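Local coordinates for Ctr9 protein (Myceliophthora thermophila, PDB 6AF0) that probably binds the RNA polymerase II complex as part of the whole protein, of which this chain supplies the long scaffold containing TPR repeats, at residues V856-I861 and E889-L894; L850-F854 and S900-Y905; A451-E456 and N478-Y483; N61-I67 and L94-K98. All blocks are in the same frame, centred on the assembly; numbering follows the deposited sequence.

Contact 1: V856-I861 and E889-L894; sequences VAFVQI and EAIKIL
The methyl groups of A857 and A890 face each other across the helix pair, CB to CB 4.2 Å apart, and mark the place where the two backbones come nearest: CA of A857 lies 4.3 Å from CA of A890. The axes of 856-861 and 889-894 approach to 8.6 Å at 142° between their N-to-C directions, and a separation this small is consistent with only a methyl projecting from each helix at the crossing. Around that centre the larger side chains meet in distinct ways. V856 and I893 cross at about a right angle, CG2 of the valine against CD1 of the isoleucine at 3.5 Å. I861 and L894 instead reach toward each other tip to tip, I861 CD1 to L894 CD2 being 4.1 Å, while I861 CG1 rests on the A890 methyl. Q860 runs extended beyond CG and sets its amide across E889, with amide and carboxylate planes 81° apart. Its OE1 lies 3.3 Å from A890 N, but the angle is too poor for a hydrogen bond, so the contact is one of packing. An alanine at Q860 is likely to open a gap beside A890 CB and to leave the E889 chain without its cross-lying neighbour. R913 of helix 907-934 touches both I861 and L894. The close, near-antiparallel pairing of two successive helices is consistent with a helical hairpin of a TPR-like solenoid.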
# COMPACT_ATOMS: atom_id res chain seq x y z
N VAL A 856 -5.58 35.30 56.35
CA VAL A 856 -4.21 35.69 56.74
C VAL A 856 -4.16 35.68 58.24
O VAL A 856 -3.19 35.23 58.83
CB VAL A 856 -3.70 37.07 56.24
CG1 VAL A 856 -3.29 37.03 54.77
CG2 VAL A 856 -4.73 38.16 56.49
N ALA A 857 -5.24 36.13 58.86
CA ALA A 857 -5.33 36.19 60.31
C ALA A 857 -5.25 34.79 60.94
O ALA A 857 -4.34 34.52 61.74
CB ALA A 857 -6.62 36.87 60.70
N PHE A 858 -6.20 33.91 60.56
CA PHE A 858 -6.22 32.51 60.99
C PHE A 858 -4.82 31.88 60.87
O PHE A 858 -4.23 31.43 61.84
CB PHE A 858 -7.21 31.72 60.14
CG PHE A 858 -7.48 30.32 60.63
CD1 PHE A 858 -8.47 30.08 61.57
CD2 PHE A 858 -6.75 29.26 60.14
CE1 PHE A 858 -8.72 28.79 62.03
CE2 PHE A 858 -6.98 27.97 60.60
CZ PHE A 858 -7.97 27.73 61.54
N VAL A 859 -4.26 31.90 59.67
CA VAL A 859 -2.95 31.31 59.49
C VAL A 859 -1.95 31.90 60.50
O VAL A 859 -1.13 31.17 61.05
CB VAL A 859 -2.44 31.46 58.05
CG1 VAL A 859 -1.01 30.92 57.92
CG2 VAL A 859 -3.35 30.73 57.07
N GLN A 860 -1.99 33.20 60.75
CA GLN A 860 -1.01 33.83 61.64
C GLN A 860 -1.16 33.31 63.05
O GLN A 860 -0.17 33.08 63.75
CB GLN A 860 -1.13 35.36 61.64
CG GLN A 860 -0.55 36.01 60.39
CD GLN A 860 -0.87 37.49 60.28
OE1 GLN A 860 -1.96 37.94 60.66
NE2 GLN A 860 0.08 38.25 59.76
N ILE A 861 -2.41 33.13 63.45
CA ILE A 861 -2.72 32.56 64.76
C ILE A 861 -2.24 31.11 64.83
O ILE A 861 -1.75 30.67 65.86
CB ILE A 861 -4.23 32.63 65.04
CG1 ILE A 861 -4.66 34.10 65.03
CG2 ILE A 861 -4.57 32.05 66.38
CD1 ILE A 861 -6.15 34.31 65.25
N GLU A 889 -0.75 41.63 63.90
CA GLU A 889 -1.45 41.94 62.67
C GLU A 889 -2.81 41.29 62.75
O GLU A 889 -3.82 41.96 62.60
CB GLU A 889 -0.64 41.44 61.45
CG GLU A 889 -0.99 42.07 60.10
CD GLU A 889 0.12 41.86 59.05
OE1 GLU A 889 1.32 41.70 59.43
OE2 GLU A 889 -0.21 41.84 57.85
N ALA A 890 -2.80 39.99 63.07
CA ALA A 890 -4.01 39.16 63.14
C ALA A 890 -5.05 39.74 64.06
O ALA A 890 -6.20 39.92 63.66
CB ALA A 890 -3.66 37.77 63.60
N ILE A 891 -4.66 40.07 65.28
CA ILE A 891 -5.62 40.67 66.24
C ILE A 891 -6.32 41.89 65.61
O ILE A 891 -7.53 42.05 65.76
CB ILE A 891 -5.00 41.03 67.62
CG1 ILE A 891 -3.94 42.13 67.51
CG2 ILE A 891 -4.38 39.81 68.30
CD1 ILE A 891 -4.43 43.51 67.91
N LYS A 892 -5.56 42.72 64.89
CA LYS A 892 -6.10 43.92 64.23
C LYS A 892 -7.17 43.56 63.24
O LYS A 892 -8.28 44.10 63.28
CB LYS A 892 -5.00 44.69 63.50
CG LYS A 892 -3.99 45.34 64.42
CD LYS A 892 -2.86 45.98 63.63
CE LYS A 892 -1.89 46.70 64.54
NZ LYS A 892 -0.86 47.41 63.72
N ILE A 893 -6.83 42.63 62.36
CA ILE A 893 -7.71 42.21 61.27
C ILE A 893 -8.99 41.61 61.82
O ILE A 893 -10.08 41.99 61.41
CB ILE A 893 -7.08 41.17 60.33
CG1 ILE A 893 -5.64 41.55 59.95
CG2 ILE A 893 -7.92 41.05 59.08
CD1 ILE A 893 -4.97 40.61 58.96
N LEU A 894 -8.86 40.68 62.75
CA LEU A 894 -10.03 40.09 63.40
C LEU A 894 -10.92 41.13 64.04
O LEU A 894 -12.14 41.01 64.01
CB LEU A 894 -9.62 39.11 64.50
CG LEU A 894 -9.38 37.65 64.12
CD1 LEU A 894 -8.06 37.51 63.42
CD2 LEU A 894 -9.37 36.78 65.37

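Contact 2: L850-F854 and S900-Y905; sequences LHFKF and SPSPPY
F854 and Y905 meet because their first torsions aim the two rings at one another: CG of F854 stands anti to its own N (chi1 -178°), whereas CG of Y905 lies anti to its carbonyl carbon (chi1 -57°). Y905 CE2 comes over one face of the phenylalanine, displaced toward the rim, and is 3.6 Å from F854 CZ. The centroids are 5.1 Å apart with the planes inclined at 41°, an oblique aromatic pair that is neither a stack nor edge-to-face. At the other end of the contact L850 divides its branches. CD1 approaches S900 CB at 4.0 Å, while CD2 turns to the prolines, lying 3.5 Å from P904 CD and 3.4 Å from P903 CA. The leucine and the P904 ring cross at about a right angle. CG of P904 also borders the backbone of H851, 4.1 Å from its CA. No hydrogen bond links the segments, so the loop is held against the helix start by these apolar surfaces. The tyrosine hydroxyl is engaged elsewhere, hydrogen-bonded to the backbone of another protein's chain, which also packs on H851, F854 and P904. S900 OG, just past helix 877-899, is hydrogen-bonded to E896 O. The proline-rich segment thus joins helix 877-899 to helix 907-934 while passing by the first turn of helix 850-869, and F854 additionally touches I897 of helix 877-899.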
# COMPACT_ATOMS: atom_id res chain seq x y z
N LEU A 850 -13.68 40.06 52.77
CA LEU A 850 -13.69 39.82 54.19
C LEU A 850 -12.94 38.57 54.58
O LEU A 850 -12.11 38.59 55.49
CB LEU A 850 -15.13 39.68 54.70
CG LEU A 850 -15.38 40.25 56.10
CD1 LEU A 850 -14.98 41.72 56.19
CD2 LEU A 850 -16.86 40.11 56.43
N HIS A 851 -13.23 37.49 53.88
CA HIS A 851 -12.67 36.21 54.26
C HIS A 851 -11.19 36.19 54.01
O HIS A 851 -10.45 35.61 54.80
CB HIS A 851 -13.32 35.06 53.50
CG HIS A 851 -13.89 35.48 52.19
ND1 HIS A 851 -13.28 35.23 50.99
CD2 HIS A 851 -15.02 36.18 51.90
CE1 HIS A 851 -14.00 35.74 50.01
NE2 HIS A 851 -15.06 36.32 50.53
N PHE A 852 -10.73 36.81 52.94
CA PHE A 852 -9.33 36.62 52.58
C PHE A 852 -8.48 37.16 53.71
O PHE A 852 -7.42 36.61 54.04
CB PHE A 852 -9.00 37.32 51.27
CG PHE A 852 -9.65 36.68 50.09
CD1 PHE A 852 -10.79 35.94 50.25
CD2 PHE A 852 -9.12 36.81 48.83
CE1 PHE A 852 -11.40 35.33 49.16
CE2 PHE A 852 -9.73 36.21 47.75
CZ PHE A 852 -10.87 35.47 47.91
N LYS A 853 -8.98 38.25 54.31
CA LYS A 853 -8.43 38.84 55.51
C LYS A 853 -8.48 37.88 56.70
O LYS A 853 -7.48 37.69 57.40
CB LYS A 853 -9.17 40.14 55.84
CG LYS A 853 -8.71 41.35 55.02
CD LYS A 853 -8.83 42.63 55.85
CE LYS A 853 -9.19 43.85 55.02
NZ LYS A 853 -10.29 44.63 55.66
N PHE A 854 -9.65 37.30 56.94
CA PHE A 854 -9.76 36.23 57.95
C PHE A 854 -8.69 35.17 57.75
O PHE A 854 -8.06 34.74 58.70
CB PHE A 854 -11.11 35.55 57.90
CG PHE A 854 -11.28 34.49 58.95
CD1 PHE A 854 -11.97 34.76 60.12
CD2 PHE A 854 -10.74 33.23 58.78
CE1 PHE A 854 -12.14 33.78 61.09
CE2 PHE A 854 -10.90 32.25 59.75
CZ PHE A 854 -11.59 32.53 60.91
N SER A 900 -17.20 44.82 61.26
CA SER A 900 -17.69 44.74 59.89
C SER A 900 -19.01 44.00 59.78
O SER A 900 -19.21 42.98 60.45
CB SER A 900 -16.65 44.07 58.98
OG SER A 900 -15.60 44.98 58.70
N PRO A 901 -19.92 44.51 58.94
CA PRO A 901 -21.17 43.82 58.66
C PRO A 901 -20.94 42.65 57.70
O PRO A 901 -20.00 42.70 56.89
CB PRO A 901 -22.01 44.89 57.97
CG PRO A 901 -21.00 45.73 57.26
CD PRO A 901 -19.80 45.76 58.16
N SER A 902 -21.80 41.64 57.78
CA SER A 902 -21.70 40.44 56.92
C SER A 902 -20.41 39.64 57.13
O SER A 902 -19.68 39.37 56.17
CB SER A 902 -21.83 40.82 55.43
OG SER A 902 -20.62 41.39 54.94
N PRO A 903 -20.13 39.23 58.38
CA PRO A 903 -18.90 38.51 58.66
C PRO A 903 -18.98 37.04 58.23
O PRO A 903 -20.06 36.45 58.28
CB PRO A 903 -18.79 38.62 60.17
CG PRO A 903 -20.22 38.56 60.62
CD PRO A 903 -20.99 39.32 59.58
N PRO A 904 -17.84 36.44 57.84
CA PRO A 904 -17.82 35.06 57.34
C PRO A 904 -18.33 34.05 58.35
O PRO A 904 -18.99 33.08 57.98
CB PRO A 904 -16.33 34.80 57.10
CG PRO A 904 -15.71 36.14 57.01
CD PRO A 904 -16.48 36.96 58.00
N TYR A 905 -17.97 34.27 59.60
CA TYR A 905 -18.57 33.56 60.72
C TYR A 905 -19.28 34.59 61.61
O TYR A 905 -19.08 35.78 61.42
CB TYR A 905 -17.48 32.84 61.50
CG TYR A 905 -16.62 31.86 60.71
CD1 TYR A 905 -16.95 30.50 60.67
CD2 TYR A 905 -15.45 32.27 60.09
CE1 TYR A 905 -16.15 29.60 60.00
CE2 TYR A 905 -14.65 31.37 59.41
CZ TYR A 905 -15.01 30.04 59.36
OH TYR A 905 -14.19 29.18 58.69

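Contact 3: A451-E456 and N478-Y483; sequences AISLLE and NLARLY
Segments 451-456 and 478-483 run nearly antiparallel, their axes 141° apart in direction and 10.2 Å apart at closest approach, with I452 and L479 nearest along the backbones. The arrangement is consistent with a helix pair of a TPR-like alpha solenoid, made by helices 445-463 and 473-484 mainly through apolar side chains, with E456 and Y483 at one margin. I452 and L482 slide past each other in opposite directions, placing I452 CG1 3.7 Å from L482 CB. L455 and L479 pass in the same manner, and L479 CD1 rests against L455 CB at 3.5 Å. A451 also packs here, its CB 3.7 Å from L482 CD1. At the margin the Y483 side chain reaches I452 and E456. I452 CG2, which stands anti to its backbone N (chi1 -70° for the CG1 branch), meets the ring obliquely, 3.6 Å from Y483 CZ. With an alanine at Y483, I452 CG2 would probably lose the ring it packs against and the E456 chain would be freer to turn. Beyond the pair, F433 of helix 418-435 touches L482, and K490 and A491 of helix 488-504 touch Y483. E456 OE1 also forms a long, weak ion pair with R459. The E456 chain bends at chi2 (-42°), which carries the carboxylate to the edge of the tyrosine ring, where OE1 lies near the ring plane, 3.8 Å from Y483 CE2.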
# COMPACT_ATOMS: atom_id res chain seq x y z
N ALA A 451 -4.83 0.10 2.67
CA ALA A 451 -4.26 1.06 1.74
C ALA A 451 -2.93 1.61 2.27
O ALA A 451 -1.91 1.55 1.60
CB ALA A 451 -5.25 2.18 1.47
N ILE A 452 -2.95 2.12 3.49
CA ILE A 452 -1.74 2.70 4.09
C ILE A 452 -0.57 1.73 4.02
O ILE A 452 0.50 2.09 3.53
CB ILE A 452 -1.99 3.12 5.55
CG1 ILE A 452 -2.93 4.33 5.57
CG2 ILE A 452 -0.69 3.46 6.26
CD1 ILE A 452 -3.39 4.72 6.96
N SER A 453 -0.77 0.51 4.50
CA SER A 453 0.26 -0.54 4.46
C SER A 453 0.80 -0.83 3.05
O SER A 453 2.01 -1.01 2.87
CB SER A 453 -0.29 -1.84 5.02
OG SER A 453 -1.62 -2.05 4.58
N LEU A 454 -0.10 -0.90 2.08
CA LEU A 454 0.28 -1.14 0.69
C LEU A 454 1.15 -0.05 0.11
O LEU A 454 2.16 -0.33 -0.53
CB LEU A 454 -0.96 -1.33 -0.20
CG LEU A 454 -1.70 -2.66 -0.03
CD1 LEU A 454 -2.67 -2.94 -1.17
CD2 LEU A 454 -0.73 -3.83 0.11
N LEU A 455 0.78 1.20 0.34
CA LEU A 455 1.53 2.33 -0.20
C LEU A 455 2.83 2.62 0.60
O LEU A 455 3.74 3.26 0.09
CB LEU A 455 0.62 3.55 -0.28
CG LEU A 455 -0.73 3.30 -1.02
CD1 LEU A 455 -1.57 4.54 -1.18
CD2 LEU A 455 -0.53 2.71 -2.40
N GLU A 456 2.92 2.13 1.83
CA GLU A 456 4.17 2.17 2.59
C GLU A 456 5.12 1.08 2.12
O GLU A 456 6.35 1.22 2.23
CB GLU A 456 3.92 2.00 4.09
CG GLU A 456 3.58 3.29 4.82
CD GLU A 456 4.46 4.45 4.38
OE1 GLU A 456 3.90 5.47 3.91
OE2 GLU A 456 5.70 4.36 4.47
N ASN A 478 -2.37 10.61 -1.99
CA ASN A 478 -3.35 9.71 -1.41
C ASN A 478 -2.93 9.37 0.02
O ASN A 478 -3.70 9.55 0.98
CB ASN A 478 -3.47 8.44 -2.26
CG ASN A 478 -4.30 8.66 -3.53
OD1 ASN A 478 -4.96 9.70 -3.70
ND2 ASN A 478 -4.28 7.68 -4.41
N LEU A 479 -1.70 8.92 0.15
CA LEU A 479 -1.13 8.55 1.42
C LEU A 479 -1.15 9.71 2.41
O LEU A 479 -1.18 9.50 3.62
CB LEU A 479 0.31 8.11 1.18
CG LEU A 479 0.93 7.20 2.22
CD1 LEU A 479 0.18 5.88 2.25
CD2 LEU A 479 2.39 6.98 1.88
N ALA A 480 -1.08 10.93 1.88
CA ALA A 480 -1.15 12.13 2.71
C ALA A 480 -2.54 12.30 3.26
O ALA A 480 -2.71 12.59 4.43
CB ALA A 480 -0.76 13.35 1.91
N ARG A 481 -3.53 12.12 2.39
CA ARG A 481 -4.91 12.18 2.81
C ARG A 481 -5.25 11.04 3.80
O ARG A 481 -5.99 11.26 4.74
CB ARG A 481 -5.84 12.20 1.60
CG ARG A 481 -7.28 12.13 2.02
CD ARG A 481 -8.27 12.61 0.98
NE ARG A 481 -9.62 12.40 1.50
CZ ARG A 481 -10.73 12.70 0.84
NH1 ARG A 481 -10.64 13.23 -0.37
NH2 ARG A 481 -11.92 12.46 1.39
N LEU A 482 -4.71 9.84 3.60
CA LEU A 482 -5.01 8.71 4.50
C LEU A 482 -4.55 9.04 5.89
O LEU A 482 -5.28 8.88 6.85
CB LEU A 482 -4.35 7.40 4.04
CG LEU A 482 -4.94 6.81 2.74
CD1 LEU A 482 -4.12 5.64 2.21
CD2 LEU A 482 -6.39 6.40 2.91
N TYR A 483 -3.33 9.54 5.97
CA TYR A 483 -2.72 9.84 7.23
C TYR A 483 -3.37 11.06 7.90
O TYR A 483 -3.44 11.14 9.13
CB TYR A 483 -1.23 10.06 7.01
CG TYR A 483 -0.41 8.81 6.95
CD1 TYR A 483 -0.57 7.80 7.91
CD2 TYR A 483 0.56 8.64 5.99
CE1 TYR A 483 0.20 6.65 7.87
CE2 TYR A 483 1.35 7.49 5.95
CZ TYR A 483 1.16 6.50 6.90
OH TYR A 483 1.94 5.37 6.85

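Contact 4: N61-I67 and L94-K98; sequences NKIDFAI and LYLWK
An isoleucine lying over an indole is the striking feature here: I63 CG1 sits 3.7 Å from the centroid of the five-membered ring of W97 and 21° off its normal, a CH-pi contact. The two side chains cross at about a right angle, and I63 CD1 follows on toward the six-membered ring. W97 reaches this position with CG anti to its backbone N (chi1 178°). Its ring edge meets N61, ND2 lying near the ring plane and 4.1 Å from CZ2. The other branch of I63 packs inward, CG2 against L94 CD2 at 3.5 Å. One turn on, I67 slides past L94 and presses CD1 on K98 CG at 3.6 Å, while its CG2 approaches the Y95 ring obliquely. The lysine, bent at chi2 and chi3, lies across D64; OD2 of D64 is 3.7 Å from K98 NZ, a long salt bridge at the margin of the contact. The axes of 63-67 and 94-98 are 10.3 Å apart at closest and 151° in direction, close to antiparallel. On one flank helix 47-59 covers I63 and A66 through A58 and A54, and on another helix 118-135 packs on Y95 and K98, so the pair sits within a run of successive helices.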
# COMPACT_ATOMS: atom_id res chain seq x y z
N ASN A 61 10.54 -32.12 -50.23
CA ASN A 61 9.58 -31.65 -49.25
C ASN A 61 8.16 -32.13 -49.47
O ASN A 61 7.26 -31.69 -48.75
CB ASN A 61 9.62 -30.11 -49.20
CG ASN A 61 9.65 -29.59 -47.79
OD1 ASN A 61 8.62 -29.39 -47.17
ND2 ASN A 61 10.85 -29.40 -47.27
N LYS A 62 7.96 -33.03 -50.42
CA LYS A 62 6.62 -33.59 -50.64
C LYS A 62 6.42 -34.84 -49.76
O LYS A 62 6.51 -35.97 -50.21
CB LYS A 62 6.36 -33.87 -52.12
CG LYS A 62 6.07 -32.62 -52.96
CD LYS A 62 7.23 -32.34 -53.91
CE LYS A 62 6.87 -31.29 -54.95
NZ LYS A 62 8.10 -30.79 -55.65
N ILE A 63 6.15 -34.59 -48.49
CA ILE A 63 6.17 -35.62 -47.44
C ILE A 63 4.93 -36.52 -47.49
O ILE A 63 5.03 -37.73 -47.26
CB ILE A 63 6.25 -34.97 -46.03
CG1 ILE A 63 7.45 -34.03 -45.94
CG2 ILE A 63 6.36 -36.00 -44.93
CD1 ILE A 63 8.77 -34.63 -46.36
N ASP A 64 3.77 -35.92 -47.76
CA ASP A 64 2.52 -36.69 -47.88
C ASP A 64 2.57 -37.73 -48.99
O ASP A 64 2.31 -38.89 -48.77
CB ASP A 64 1.35 -35.76 -48.12
CG ASP A 64 0.96 -35.01 -46.87
OD1 ASP A 64 0.73 -35.67 -45.83
OD2 ASP A 64 0.89 -33.77 -46.93
N PHE A 65 2.94 -37.29 -50.19
CA PHE A 65 3.23 -38.21 -51.27
C PHE A 65 4.01 -39.43 -50.80
O PHE A 65 3.61 -40.60 -51.03
CB PHE A 65 4.00 -37.48 -52.37
CG PHE A 65 3.15 -36.54 -53.20
CD1 PHE A 65 3.74 -35.65 -54.07
CD2 PHE A 65 1.76 -36.53 -53.10
CE1 PHE A 65 2.99 -34.79 -54.83
CE2 PHE A 65 1.00 -35.66 -53.85
CZ PHE A 65 1.62 -34.79 -54.72
N ALA A 66 5.12 -39.16 -50.12
CA ALA A 66 5.96 -40.22 -49.59
C ALA A 66 5.20 -41.11 -48.59
O ALA A 66 5.36 -42.33 -48.60
CB ALA A 66 7.19 -39.62 -48.95
N ILE A 67 4.37 -40.50 -47.74
CA ILE A 67 3.54 -41.28 -46.82
C ILE A 67 2.59 -42.23 -47.57
O ILE A 67 2.54 -43.44 -47.28
CB ILE A 67 2.71 -40.38 -45.89
CG1 ILE A 67 3.65 -39.52 -45.02
CG2 ILE A 67 1.78 -41.22 -45.02
CD1 ILE A 67 2.97 -38.57 -44.04
N LEU A 94 7.98 -40.26 -40.73
CA LEU A 94 7.28 -39.28 -41.54
C LEU A 94 6.05 -38.70 -40.83
O LEU A 94 5.68 -37.56 -41.06
CB LEU A 94 6.84 -39.90 -42.85
CG LEU A 94 7.97 -40.19 -43.83
CD1 LEU A 94 7.58 -41.32 -44.78
CD2 LEU A 94 8.32 -38.93 -44.59
N TYR A 95 5.40 -39.50 -39.99
CA TYR A 95 4.27 -39.02 -39.19
C TYR A 95 4.75 -38.09 -38.10
O TYR A 95 3.99 -37.25 -37.62
CB TYR A 95 3.47 -40.17 -38.55
CG TYR A 95 2.41 -40.79 -39.44
CD1 TYR A 95 1.77 -40.03 -40.40
CD2 TYR A 95 2.04 -42.12 -39.30
CE1 TYR A 95 0.80 -40.57 -41.22
CE2 TYR A 95 1.07 -42.67 -40.12
CZ TYR A 95 0.45 -41.88 -41.09
OH TYR A 95 -0.53 -42.33 -41.95
N LEU A 96 6.00 -38.27 -37.67
CA LEU A 96 6.63 -37.32 -36.76
C LEU A 96 6.92 -36.02 -37.51
O LEU A 96 6.58 -34.94 -37.02
CB LEU A 96 7.88 -37.91 -36.11
CG LEU A 96 7.60 -39.11 -35.22
CD1 LEU A 96 8.88 -39.66 -34.62
CD2 LEU A 96 6.62 -38.78 -34.10
N TRP A 97 7.49 -36.10 -38.71
CA TRP A 97 7.68 -34.90 -39.51
C TRP A 97 6.36 -34.13 -39.61
O TRP A 97 6.24 -33.03 -39.06
CB TRP A 97 8.22 -35.22 -40.90
CG TRP A 97 8.39 -34.04 -41.78
CD1 TRP A 97 7.44 -33.12 -42.15
CD2 TRP A 97 9.58 -33.68 -42.47
NE1 TRP A 97 7.98 -32.20 -43.00
CE2 TRP A 97 9.30 -32.52 -43.22
CE3 TRP A 97 10.86 -34.22 -42.52
CZ2 TRP A 97 10.26 -31.89 -44.01
CZ3 TRP A 97 11.82 -33.59 -43.31
CH2 TRP A 97 11.51 -32.43 -44.04
N LYS A 98 5.37 -34.72 -40.27
CA LYS A 98 4.07 -34.08 -40.45
C LYS A 98 3.58 -33.52 -39.14
O LYS A 98 3.02 -32.45 -39.11
CB LYS A 98 3.03 -35.04 -41.05
CG LYS A 98 3.17 -35.25 -42.56
CD LYS A 98 3.06 -33.97 -43.39
CE LYS A 98 1.68 -33.32 -43.26
NZ LYS A 98 1.60 -31.94 -43.84

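The four contacts sample the length of an elongated, largely helical chain. Contacts 1 and 2 share helix 850-869 near the C-terminal end, with centres 12 Å apart, and they touch directly where I893 CG2 meets K853 CB at 3.6 Å; in sequence, contact 1 falls between the two segments of contact 2. Contact 3 lies near the middle, about 6 Å from the chain's centre, whereas contact 4 is near the N-terminal end, its centre about 131 Å from that of contact 1. Contact 3 is roughly midway, about 64 Å from contact 4 and 68 Å from contact 1, centre to centre. Contacts 1, 3 and 4 all pair near-antiparallel helices, while contact 2 joins a helix to a loop.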